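Local coordinates for Cap5O (Staphylococcus aureus, PDB 3OJL), which probably oxidises UDP-sugars as an NAD-dependent dehydrogenase of the UDP-glucose/GDP-mannose dehydrogenase family, in capsular polysaccharide synthesis, at residues K317-G322 / S376-L381; K388-S393 / N408-S413; N240-D245 / Y422-N427; T93-D98 / P274-A279. One frame throughout, in Å; residues are numbered along the deposited sequence.

Contact 1 of 4, residues K317-G322 / S376-L381; sequences KVTVFG and SLVLIL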
# COMPACT_ATOMS: atom_id res chain seq x y z
N LYS A 317 -10.19 3.63 37.33
CA LYS A 317 -11.20 3.16 36.38
C LYS A 317 -11.02 3.71 34.97
O LYS A 317 -10.71 4.89 34.78
CB LYS A 317 -12.62 3.42 36.90
CG LYS A 317 -13.68 2.50 36.30
CD LYS A 317 -15.08 3.05 36.46
CE LYS A 317 -16.15 2.00 36.27
NZ LYS A 317 -17.52 2.58 36.25
N VAL A 318 -11.21 2.82 33.98
CA VAL A 318 -11.16 3.09 32.55
C VAL A 318 -12.30 2.34 31.89
O VAL A 318 -12.48 1.16 32.15
CB VAL A 318 -9.77 2.85 31.89
CG1 VAL A 318 -9.22 1.46 32.16
CG2 VAL A 318 -9.80 3.14 30.39
N THR A 319 -13.10 3.05 31.09
CA THR A 319 -14.22 2.43 30.38
C THR A 319 -13.95 2.22 28.91
O THR A 319 -13.75 3.19 28.17
CB THR A 319 -15.58 3.04 30.71
OG1 THR A 319 -16.59 2.40 29.93
CG2 THR A 319 -15.63 4.51 30.51
N VAL A 320 -13.93 0.96 28.49
CA VAL A 320 -13.73 0.57 27.11
C VAL A 320 -15.05 0.78 26.40
O VAL A 320 -16.11 0.46 26.94
CB VAL A 320 -13.17 -0.87 26.99
CG1 VAL A 320 -13.59 -1.57 25.70
CG2 VAL A 320 -11.65 -0.87 27.13
N PHE A 321 -14.99 1.41 25.24
CA PHE A 321 -16.14 1.70 24.39
C PHE A 321 -15.93 0.93 23.08
O PHE A 321 -15.19 1.38 22.21
CB PHE A 321 -16.22 3.22 24.14
CG PHE A 321 -17.17 4.03 25.01
CD1 PHE A 321 -17.94 5.04 24.46
CD2 PHE A 321 -17.26 3.79 26.39
CE1 PHE A 321 -18.79 5.81 25.26
CE2 PHE A 321 -18.13 4.55 27.18
CZ PHE A 321 -18.89 5.55 26.61
N GLY A 322 -16.54 -0.24 23.00
CA GLY A 322 -16.45 -1.12 21.84
C GLY A 322 -15.61 -2.34 22.11
O GLY A 322 -14.47 -2.24 22.57
N SER A 376 -11.69 7.34 34.96
CA SER A 376 -10.69 8.36 34.64
C SER A 376 -10.22 8.36 33.16
O SER A 376 -9.31 9.12 32.81
CB SER A 376 -9.53 8.32 35.62
OG SER A 376 -10.03 8.64 36.91
N LEU A 377 -10.87 7.52 32.28
CA LEU A 377 -10.64 7.40 30.83
C LEU A 377 -11.71 6.58 30.10
O LEU A 377 -12.19 5.57 30.61
CB LEU A 377 -9.22 6.86 30.50
CG LEU A 377 -8.77 6.84 29.02
CD1 LEU A 377 -8.54 8.24 28.48
CD2 LEU A 377 -7.53 6.00 28.83
N VAL A 378 -12.07 7.04 28.89
CA VAL A 378 -12.97 6.36 27.96
C VAL A 378 -12.05 5.96 26.79
O VAL A 378 -11.58 6.83 26.05
CB VAL A 378 -14.18 7.21 27.49
CG1 VAL A 378 -14.87 6.57 26.29
CG2 VAL A 378 -15.18 7.41 28.62
N LEU A 379 -11.78 4.66 26.67
CA LEU A 379 -10.94 4.09 25.64
C LEU A 379 -11.84 3.56 24.51
O LEU A 379 -12.23 2.40 24.55
CB LEU A 379 -10.14 2.91 26.26
CG LEU A 379 -8.63 2.76 26.01
CD1 LEU A 379 -8.25 1.30 26.04
CD2 LEU A 379 -8.18 3.34 24.67
N ILE A 380 -12.17 4.41 23.52
CA ILE A 380 -12.99 4.00 22.36
C ILE A 380 -12.17 3.07 21.45
O ILE A 380 -11.11 3.46 20.95
CB ILE A 380 -13.60 5.18 21.59
CG1 ILE A 380 -14.40 6.10 22.53
CG2 ILE A 380 -14.47 4.69 20.42
CD1 ILE A 380 -14.57 7.50 22.02
N LEU A 381 -12.66 1.84 21.24
CA LEU A 381 -11.99 0.80 20.47
C LEU A 381 -12.73 0.30 19.23
O LEU A 381 -12.12 -0.37 18.39
CB LEU A 381 -11.59 -0.38 21.38
CG LEU A 381 -10.84 -0.04 22.68
CD1 LEU A 381 -10.61 -1.28 23.49
CD2 LEU A 381 -9.51 0.64 22.42
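Val378 places CG1 over one face of the Phe321 ring, 3.6 Å from the ring centroid and 12° off its normal. This is a CH-pi contact in the well-packed, buried part of the interface. The methyl reaches the ring because CG1 lies opposite the backbone N of Val378 (chi1 166°). Ile380 comes in beside it, its CG1 3.8 Å from Phe321 CB. On the same face of the sheet, Thr319 CG2 and Val378 CG2 lie side by side at 3.5 Å. The other face carries Val320 and Leu379. Here Val320 CG1 also meets Leu381 CD1 at 3.7 Å, the two side chains crossing at about a right angle.

Backbone bonds tie the strands along their length. Leu379 is held twice: its N donates to Thr319 O (2.9 Å), and its O accepts from Phe321 N (3.0 Å). The next bond runs from Leu381 N to Phe321 O.

The looser end is at Lys317, which is partly exposed. Its backbone O takes the N-H of Ser376, but its extended side chain runs off from 376-381, and NZ bonds to Ala371 O and Lys373 O. Helix 286-312 covers the Val318 and Leu379 face, and helix 368-372 covers the Thr319 and Phe321 face. Two neighbouring parallel strands between helical layers are characteristic of the Rossmann-like UDP-binding domain of this family.

Contact 2 of 4, residues K388-S393 / N408-S413; sequences KNLSDS and NVVKSS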
# COMPACT_ATOMS: atom_id res chain seq x y z
N LYS A 388 -20.18 8.35 17.05
CA LYS A 388 -19.95 9.48 16.14
C LYS A 388 -20.38 10.82 16.74
O LYS A 388 -19.68 11.82 16.58
CB LYS A 388 -20.65 9.27 14.78
CG LYS A 388 -20.04 8.14 13.94
CD LYS A 388 -20.73 8.01 12.58
CE LYS A 388 -20.06 7.01 11.65
NZ LYS A 388 -18.76 7.49 11.10
N ASN A 389 -21.52 10.81 17.45
CA ASN A 389 -22.11 11.97 18.13
C ASN A 389 -22.17 11.69 19.63
O ASN A 389 -22.91 10.81 20.07
CB ASN A 389 -23.51 12.27 17.58
CG ASN A 389 -23.56 12.39 16.08
OD1 ASN A 389 -23.04 13.35 15.49
ND2 ASN A 389 -24.14 11.40 15.41
N LEU A 390 -21.33 12.40 20.39
CA LEU A 390 -21.25 12.30 21.85
C LEU A 390 -20.98 13.69 22.41
O LEU A 390 -20.13 14.42 21.88
CB LEU A 390 -20.14 11.31 22.30
CG LEU A 390 -20.47 9.80 22.27
CD1 LEU A 390 -19.20 8.98 22.25
CD2 LEU A 390 -21.29 9.38 23.48
N SER A 391 -21.74 14.09 23.45
CA SER A 391 -21.61 15.39 24.10
C SER A 391 -20.98 15.23 25.49
O SER A 391 -20.79 14.09 25.94
CB SER A 391 -22.96 16.10 24.17
OG SER A 391 -23.93 15.36 24.89
N ASP A 392 -20.65 16.35 26.17
CA ASP A 392 -20.06 16.37 27.52
C ASP A 392 -20.99 15.76 28.58
O ASP A 392 -20.51 15.30 29.62
CB ASP A 392 -19.67 17.80 27.93
CG ASP A 392 -18.74 18.50 26.96
OD1 ASP A 392 -19.20 18.85 25.84
OD2 ASP A 392 -17.57 18.74 27.32
N SER A 393 -22.32 15.75 28.29
CA SER A 393 -23.39 15.22 29.13
C SER A 393 -23.27 13.71 29.36
O SER A 393 -23.51 13.24 30.48
CB SER A 393 -24.76 15.58 28.57
OG SER A 393 -25.70 15.71 29.62
N ASN A 408 -10.97 7.10 15.77
CA ASN A 408 -11.30 8.46 15.32
C ASN A 408 -12.75 8.52 14.82
O ASN A 408 -13.03 8.95 13.69
CB ASN A 408 -10.29 8.98 14.29
CG ASN A 408 -10.40 10.45 13.92
OD1 ASN A 408 -10.76 11.31 14.74
ND2 ASN A 408 -10.03 10.77 12.68
N VAL A 409 -13.65 8.03 15.67
CA VAL A 409 -15.08 7.95 15.39
C VAL A 409 -15.84 9.20 15.85
O VAL A 409 -16.76 9.66 15.16
CB VAL A 409 -15.67 6.60 15.89
CG1 VAL A 409 -15.72 6.52 17.41
CG2 VAL A 409 -17.02 6.30 15.25
N VAL A 410 -15.41 9.78 16.98
CA VAL A 410 -15.99 10.99 17.56
C VAL A 410 -15.83 12.17 16.61
O VAL A 410 -14.71 12.63 16.36
CB VAL A 410 -15.46 11.27 18.99
CG1 VAL A 410 -15.83 12.67 19.46
CG2 VAL A 410 -15.96 10.23 19.97
N LYS A 411 -16.95 12.64 16.07
CA LYS A 411 -16.95 13.78 15.16
C LYS A 411 -17.44 15.05 15.87
O LYS A 411 -17.05 16.15 15.48
CB LYS A 411 -17.75 13.48 13.89
CG LYS A 411 -17.25 12.26 13.11
CD LYS A 411 -18.40 11.45 12.64
CE LYS A 411 -18.75 11.71 11.19
NZ LYS A 411 -19.90 10.88 10.75
N SER A 412 -18.25 14.89 16.95
CA SER A 412 -18.81 15.99 17.75
C SER A 412 -17.77 16.85 18.52
O SER A 412 -16.59 16.48 18.60
CB SER A 412 -19.93 15.49 18.65
OG SER A 412 -19.61 14.26 19.28
N SER A 413 -18.23 18.00 19.07
CA SER A 413 -17.41 18.98 19.81
C SER A 413 -17.53 18.90 21.34
O SER A 413 -18.64 18.69 21.85
CB SER A 413 -17.75 20.40 19.33
OG SER A 413 -19.15 20.62 19.36
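Lys388 O accepts two backbone N-H groups, from Lys411 and, weakly, from Ser412. Lys411 N donates to it at 2.9 Å, with an N-H...O angle of 164°. The weak bond from Ser412 N to the same oxygen is 3.4 Å long. A CA-H...O contact runs the other way, from Lys388 CA to Val409 O.

One side-chain hydrogen bond joins the loops. Ser412 OG donates to Leu390 O at 2.7 Å. Its chi1 of 43° sets OG between its own backbone N and carbonyl carbon, facing the chain of Leu390. The hydroxyl thus grips 388-393 two residues beyond the carbonyl bound by the backbone.

Both segments lie in loops that join strands of the parallel sheet of the UDP-binding domain. The loop holding 388-393 connects strand 378-380 to strand 402-405. The loop holding 408-413 comes after strand 402-405. Asp405 OD2, from the end of that strand, accepts the backbone N-H groups of Val409 and Val410, which pins the turn into the second loop.

Apolar contact is modest. Val409 CG2 touches Lys388 CG at 3.8 Å, with the side chains at about a right angle. Leu390 CD1 meets Val410 CG2 at 4.2 Å, also crosswise.

Like charges meet at the partly exposed side. Lys388 and Lys411 run side by side in the same direction, and their NZ atoms are 3.6 Å apart. Two ammonium groups so placed would probably repel each other. Their aliphatic parts still touch, Lys411 CD lying 3.8 Å from Lys388 CB.

Contact 3 of 4, residues N240-D245 / Y422-N427; sequences NINVLD and YGNIFN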
# COMPACT_ATOMS: atom_id res chain seq x y z
N ASN A 240 5.68 14.56 17.85
CA ASN A 240 4.66 15.58 18.14
C ASN A 240 3.99 16.13 16.88
O ASN A 240 3.74 17.34 16.75
CB ASN A 240 5.18 16.68 19.08
CG ASN A 240 5.16 16.27 20.53
OD1 ASN A 240 5.56 15.17 20.93
ND2 ASN A 240 4.67 17.15 21.37
N ILE A 241 3.67 15.19 15.95
CA ILE A 241 3.02 15.40 14.66
C ILE A 241 1.65 14.67 14.69
O ILE A 241 1.56 13.58 15.26
CB ILE A 241 3.97 14.93 13.51
CG1 ILE A 241 5.26 15.76 13.47
CG2 ILE A 241 3.29 14.96 12.16
CD1 ILE A 241 6.40 15.19 12.64
N ASN A 242 0.58 15.28 14.13
CA ASN A 242 -0.74 14.66 14.06
C ASN A 242 -0.79 13.69 12.85
O ASN A 242 -0.92 14.15 11.71
CB ASN A 242 -1.84 15.72 13.94
CG ASN A 242 -3.25 15.22 14.16
OD1 ASN A 242 -3.94 15.66 15.07
ND2 ASN A 242 -3.75 14.31 13.35
N VAL A 243 -0.71 12.37 13.11
CA VAL A 243 -0.74 11.33 12.06
C VAL A 243 -1.98 11.47 11.16
O VAL A 243 -1.85 11.38 9.93
CB VAL A 243 -0.53 9.89 12.64
CG1 VAL A 243 -1.65 9.48 13.59
CG2 VAL A 243 -0.34 8.86 11.54
N LEU A 244 -3.15 11.73 11.76
CA LEU A 244 -4.42 11.82 11.04
C LEU A 244 -4.49 12.97 10.05
O LEU A 244 -4.95 12.78 8.91
CB LEU A 244 -5.61 11.80 11.99
CG LEU A 244 -5.62 10.64 12.98
CD1 LEU A 244 -6.59 10.88 14.09
CD2 LEU A 244 -5.91 9.31 12.30
N ASP A 245 -3.96 14.14 10.45
CA ASP A 245 -3.86 15.33 9.61
C ASP A 245 -2.86 15.07 8.48
O ASP A 245 -3.13 15.44 7.33
CB ASP A 245 -3.42 16.55 10.46
CG ASP A 245 -4.47 17.10 11.40
OD1 ASP A 245 -5.69 16.95 11.09
OD2 ASP A 245 -4.09 17.74 12.40
N TYR A 422 -5.30 9.54 17.81
CA TYR A 422 -3.97 8.98 17.63
C TYR A 422 -3.06 10.16 17.17
O TYR A 422 -1.84 10.05 17.21
CB TYR A 422 -3.98 7.86 16.57
CG TYR A 422 -4.05 6.45 17.10
CD1 TYR A 422 -3.35 6.07 18.24
CD2 TYR A 422 -4.70 5.45 16.38
CE1 TYR A 422 -3.35 4.75 18.70
CE2 TYR A 422 -4.70 4.13 16.81
CZ TYR A 422 -4.04 3.79 17.98
OH TYR A 422 -4.05 2.49 18.40
N GLY A 423 -3.70 11.28 16.79
CA GLY A 423 -3.03 12.51 16.38
C GLY A 423 -2.91 13.61 17.42
O GLY A 423 -2.38 14.68 17.11
N ASN A 424 -3.36 13.36 18.68
CA ASN A 424 -3.33 14.36 19.77
C ASN A 424 -2.67 13.84 21.02
O ASN A 424 -2.19 14.65 21.81
CB ASN A 424 -4.76 14.77 20.13
CG ASN A 424 -5.46 15.59 19.08
OD1 ASN A 424 -4.97 16.65 18.65
ND2 ASN A 424 -6.63 15.14 18.67
N ILE A 425 -2.66 12.52 21.21
CA ILE A 425 -2.20 11.85 22.42
C ILE A 425 -0.86 12.32 23.05
O ILE A 425 -0.75 12.31 24.28
CB ILE A 425 -2.43 10.31 22.38
CG1 ILE A 425 -2.47 9.67 23.79
CG2 ILE A 425 -1.53 9.58 21.40
CD1 ILE A 425 -3.60 10.16 24.70
N PHE A 426 0.09 12.82 22.23
CA PHE A 426 1.38 13.37 22.67
C PHE A 426 1.22 14.67 23.48
O PHE A 426 2.15 15.08 24.17
CB PHE A 426 2.33 13.63 21.48
CG PHE A 426 1.74 14.42 20.34
CD1 PHE A 426 1.75 15.80 20.36
CD2 PHE A 426 1.20 13.78 19.24
CE1 PHE A 426 1.20 16.53 19.30
CE2 PHE A 426 0.65 14.50 18.18
CZ PHE A 426 0.66 15.88 18.22
N ASN A 427 0.04 15.32 23.36
CA ASN A 427 -0.31 16.54 24.09
C ASN A 427 -0.62 16.27 25.58
O ASN A 427 -0.59 17.21 26.37
CB ASN A 427 -1.44 17.31 23.40
CG ASN A 427 -1.02 18.10 22.18
OD1 ASN A 427 0.10 18.62 22.09
ND2 ASN A 427 -1.93 18.25 21.24
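Phe426 lays one face of its ring over the backbone of Asn240 and Ile241. Asn240 CA sits above the ring centre as a CH-pi contact, 3.7 Å from the centroid and 11° off the normal. The opposite face has Asn424 O, from the same turn, over its centre. The ring thus lies between backbone of 240-245 and the carbonyl oxygen of its own turn. With chi1 at 51°, CG of Phe426 lies between its own backbone N and carbonyl carbon, and the ring is directed at 240-245.

The side chain of Asn240 crosses the ring obliquely. Its amide plane is turned 40° from the ring plane, and ND2 comes to 3.4 Å from Phe426 CD1. Farther round the ring, CE2 faces Ile241 O.

At the other end of the contact the side chains of 240-245 meet backbone. Val243 CG1 rests 3.7 Å from Tyr422 O and 4.1 Å from Tyr422 CB. Leu244 CD1 lies 4.0 Å from Gly423 N. The backbones are closest between these two ends, with Asn242 CA and Gly423 CA 3.9 Å apart. The Tyr422 ring turns from 240-245, and its OH bonds to Gly262 O.

The second subunit is close by: Arg209 of that subunit donates from NH1 to Asn240 O, and its Met217 packs on Val243.

The 240-245 side is a junction of two helices. Asn240 closes helix 208-238 in a Schellman motif with positive phi, and Asn242 holds the N-cap position of helix 243-250. The C-terminal tail beyond strand 418-420 packs on this helix-to-helix turn of the central domain.

Contact 4 of 4, residues T93-D98 / P274-A279; sequences TPNNDD and PYFIIA. With NAD (nicotinamide-adenine-dinucleotide), chain C.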
# COMPACT_ATOMS: atom_id res chain seq x y z
N THR A 93 -11.32 -23.05 6.92
CA THR A 93 -9.88 -23.13 6.72
C THR A 93 -9.19 -22.43 7.88
O THR A 93 -8.94 -21.22 7.83
CB THR A 93 -9.43 -22.68 5.34
OG1 THR A 93 -9.85 -21.34 5.12
CG2 THR A 93 -9.93 -23.59 4.25
N PRO A 94 -8.93 -23.16 8.97
CA PRO A 94 -8.27 -22.53 10.12
C PRO A 94 -6.78 -22.23 9.89
O PRO A 94 -6.19 -22.69 8.92
CB PRO A 94 -8.47 -23.54 11.26
CG PRO A 94 -8.79 -24.83 10.60
CD PRO A 94 -9.20 -24.60 9.19
N ASN A 95 -6.20 -21.45 10.78
CA ASN A 95 -4.79 -21.11 10.76
C ASN A 95 -4.09 -22.12 11.66
O ASN A 95 -4.31 -22.12 12.89
CB ASN A 95 -4.55 -19.68 11.27
CG ASN A 95 -4.53 -18.65 10.17
OD1 ASN A 95 -5.47 -18.50 9.39
ND2 ASN A 95 -3.45 -17.90 10.09
N ASN A 96 -3.28 -23.01 11.04
CA ASN A 96 -2.50 -24.03 11.73
C ASN A 96 -1.73 -23.39 12.89
O ASN A 96 -1.16 -22.30 12.74
CB ASN A 96 -1.55 -24.75 10.76
CG ASN A 96 -2.15 -25.93 10.01
OD1 ASN A 96 -3.06 -26.62 10.49
ND2 ASN A 96 -1.63 -26.25 8.83
N ASP A 97 -1.80 -24.04 14.08
CA ASP A 97 -1.21 -23.60 15.35
C ASP A 97 0.28 -23.21 15.26
O ASP A 97 0.78 -22.46 16.11
CB ASP A 97 -1.44 -24.67 16.46
CG ASP A 97 -2.82 -24.70 17.14
OD1 ASP A 97 -3.09 -25.67 17.90
OD2 ASP A 97 -3.62 -23.75 16.93
N ASP A 98 0.96 -23.69 14.20
CA ASP A 98 2.38 -23.49 13.89
C ASP A 98 2.94 -22.06 13.88
O ASP A 98 2.21 -21.08 14.07
CB ASP A 98 2.78 -24.30 12.64
CG ASP A 98 2.01 -24.00 11.37
OD1 ASP A 98 1.39 -22.91 11.30
OD2 ASP A 98 2.06 -24.83 10.44
N PRO A 274 -3.18 -13.07 5.28
CA PRO A 274 -1.73 -12.82 5.05
C PRO A 274 -0.81 -13.95 5.51
O PRO A 274 0.32 -14.04 5.05
CB PRO A 274 -1.48 -11.54 5.84
CG PRO A 274 -2.55 -11.49 6.86
CD PRO A 274 -3.75 -12.02 6.15
N TYR A 275 -1.27 -14.80 6.43
CA TYR A 275 -0.50 -15.95 6.92
C TYR A 275 -0.53 -17.14 5.94
O TYR A 275 0.37 -17.98 5.99
CB TYR A 275 -1.00 -16.39 8.31
CG TYR A 275 -0.65 -15.46 9.45
CD1 TYR A 275 0.68 -15.15 9.75
CD2 TYR A 275 -1.63 -14.99 10.32
CE1 TYR A 275 1.01 -14.34 10.84
CE2 TYR A 275 -1.31 -14.14 11.38
CZ TYR A 275 0.01 -13.83 11.65
OH TYR A 275 0.32 -13.02 12.71
N PHE A 276 -1.53 -17.20 5.04
CA PHE A 276 -1.62 -18.26 4.05
C PHE A 276 -0.52 -18.09 3.00
O PHE A 276 -0.04 -19.09 2.46
CB PHE A 276 -3.01 -18.31 3.40
CG PHE A 276 -4.17 -18.78 4.27
CD1 PHE A 276 -5.40 -19.08 3.71
CD2 PHE A 276 -4.02 -18.90 5.65
CE1 PHE A 276 -6.46 -19.51 4.52
CE2 PHE A 276 -5.07 -19.34 6.45
CZ PHE A 276 -6.28 -19.65 5.88
N ILE A 277 -0.08 -16.81 2.77
CA ILE A 277 1.00 -16.41 1.85
C ILE A 277 2.34 -16.68 2.49
O ILE A 277 3.17 -17.32 1.84
CB ILE A 277 0.90 -14.95 1.30
CG1 ILE A 277 -0.31 -14.75 0.37
CG2 ILE A 277 2.18 -14.50 0.60
CD1 ILE A 277 -1.24 -13.92 0.98
N ILE A 278 2.55 -16.20 3.75
CA ILE A 278 3.81 -16.37 4.51
C ILE A 278 4.22 -17.82 4.50
O ILE A 278 5.31 -18.12 4.04
CB ILE A 278 3.83 -15.78 5.97
CG1 ILE A 278 3.68 -14.24 6.02
CG2 ILE A 278 5.09 -16.23 6.76
CD1 ILE A 278 3.23 -13.69 7.42
N ALA A 279 3.35 -18.73 4.96
CA ALA A 279 3.63 -20.17 5.07
C ALA A 279 4.09 -20.88 3.79
O ALA A 279 4.75 -21.92 3.88
CB ALA A 279 2.46 -20.88 5.69
PA NAD C . -18.67 -22.28 9.45
O1A NAD C . -18.02 -22.74 10.71
O2A NAD C . -19.78 -21.33 9.74
O5B NAD C . -19.21 -23.57 8.66
C5B NAD C . -18.41 -24.65 8.26
C4B NAD C . -19.33 -25.86 8.17
O4B NAD C . -18.66 -26.92 7.55
C3B NAD C . -19.75 -26.35 9.56
O3B NAD C . -21.15 -26.50 9.59
C2B NAD C . -19.05 -27.69 9.71
O2B NAD C . -19.78 -28.57 10.52
C1B NAD C . -18.93 -28.12 8.25
N9A NAD C . -17.82 -29.04 7.98
C8A NAD C . -16.53 -28.91 8.40
N7A NAD C . -15.81 -29.93 7.87
C5A NAD C . -16.60 -30.69 7.10
C6A NAD C . -16.36 -31.83 6.32
N6A NAD C . -15.13 -32.31 6.17
N1A NAD C . -17.42 -32.40 5.62
C2A NAD C . -18.68 -31.81 5.69
N3A NAD C . -18.90 -30.68 6.45
C4A NAD C . -17.87 -30.12 7.15
O3 NAD C . -17.59 -21.66 8.44
PN NAD C . -17.97 -20.57 7.31
O1N NAD C . -18.28 -19.28 8.00
O2N NAD C . -18.95 -21.17 6.37
O5D NAD C . -16.58 -20.33 6.52
C5D NAD C . -15.94 -21.36 5.81
C4D NAD C . -14.69 -20.82 5.12
O4D NAD C . -15.00 -19.94 4.07
C3D NAD C . -13.74 -20.02 6.01
O3D NAD C . -12.92 -20.80 6.87
C2D NAD C . -12.93 -19.28 4.96
O2D NAD C . -12.08 -20.19 4.31
C1D NAD C . -14.01 -18.92 3.97
N1N NAD C . -14.54 -17.57 4.29
C2N NAD C . -15.68 -17.42 5.04
C3N NAD C . -16.18 -16.16 5.34
C7N NAD C . -17.33 -16.04 6.31
O7N NAD C . -18.56 -15.56 5.83
N7N NAD C . -17.15 -16.42 7.58
C4N NAD C . -15.51 -15.02 4.88
C5N NAD C . -14.35 -15.17 4.12
C6N NAD C . -13.86 -16.46 3.84
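Asn95 carries its amide to two aromatic residues of helix 274-278. From CB the side chain turns at chi1 -93°, and the two amide branches point at different residues. CG comes first, 3.8 Å from Phe276 CE2. OD1 then goes to the edge of that ring, near its plane, at 3.1 Å from CE2. The amide and the Phe276 ring are 34° apart. ND2 takes the other branch and lies 3.4 Å from both CB and CD2 of Tyr275. Here the amide stands almost upright to the ring, with the planes 78° apart. No hydrogen bond joins the two segments, so the contact is one of shape and of polar atoms beside ring carbons.

Thr93 meets the same phenylalanine. Its backbone O lies in the ring plane at the edge, 3.7 Å from Phe276 CZ. Two other atoms of Thr93 bind NAD. Its N-H donates to O3D of the cofactor at 2.8 Å, and its OG1 shares a hydrogen bond with O2D at 2.6 Å. These two bonds hold both hydroxyls of the ribose next to the nicotinamide. OG1 is also bonded to Thr130 O, so a neighbouring NAD-binding residue helps to fix it.

Segment 93-98 is in the loop between strand 86-89 of the NAD-binding sheet and helix 106-115. Helix 274-278 belongs to the central domain and packs against helices 208-238 and 286-312, with Ile277 also touching Ile235 of the second subunit.

How the contacts relate
Contacts 1 and 2 share the UDP-binding domain and touch directly: Ile380 CD1 meets Val410 CG2 at 3.7 Å, and Ile380 CG2 meets Val409 CG1 at 3.7 Å. Contact 2 continues to contact 3 through Asn408 ND2 and Leu244 CD1, also 3.7 Å apart. Contact 3 sets the chain just after strand 418-420 of that domain's sheet against the central domain. Contacts 1 and 3 do not touch; their nearest atoms are about 7 Å apart. Contact 4 stands alone at the NAD site. Its centre is about 33 Å from that of contact 1, 39 Å from contact 2 and 34 Å from contact 3. The other three lie away from the annotated NAD-binding residues.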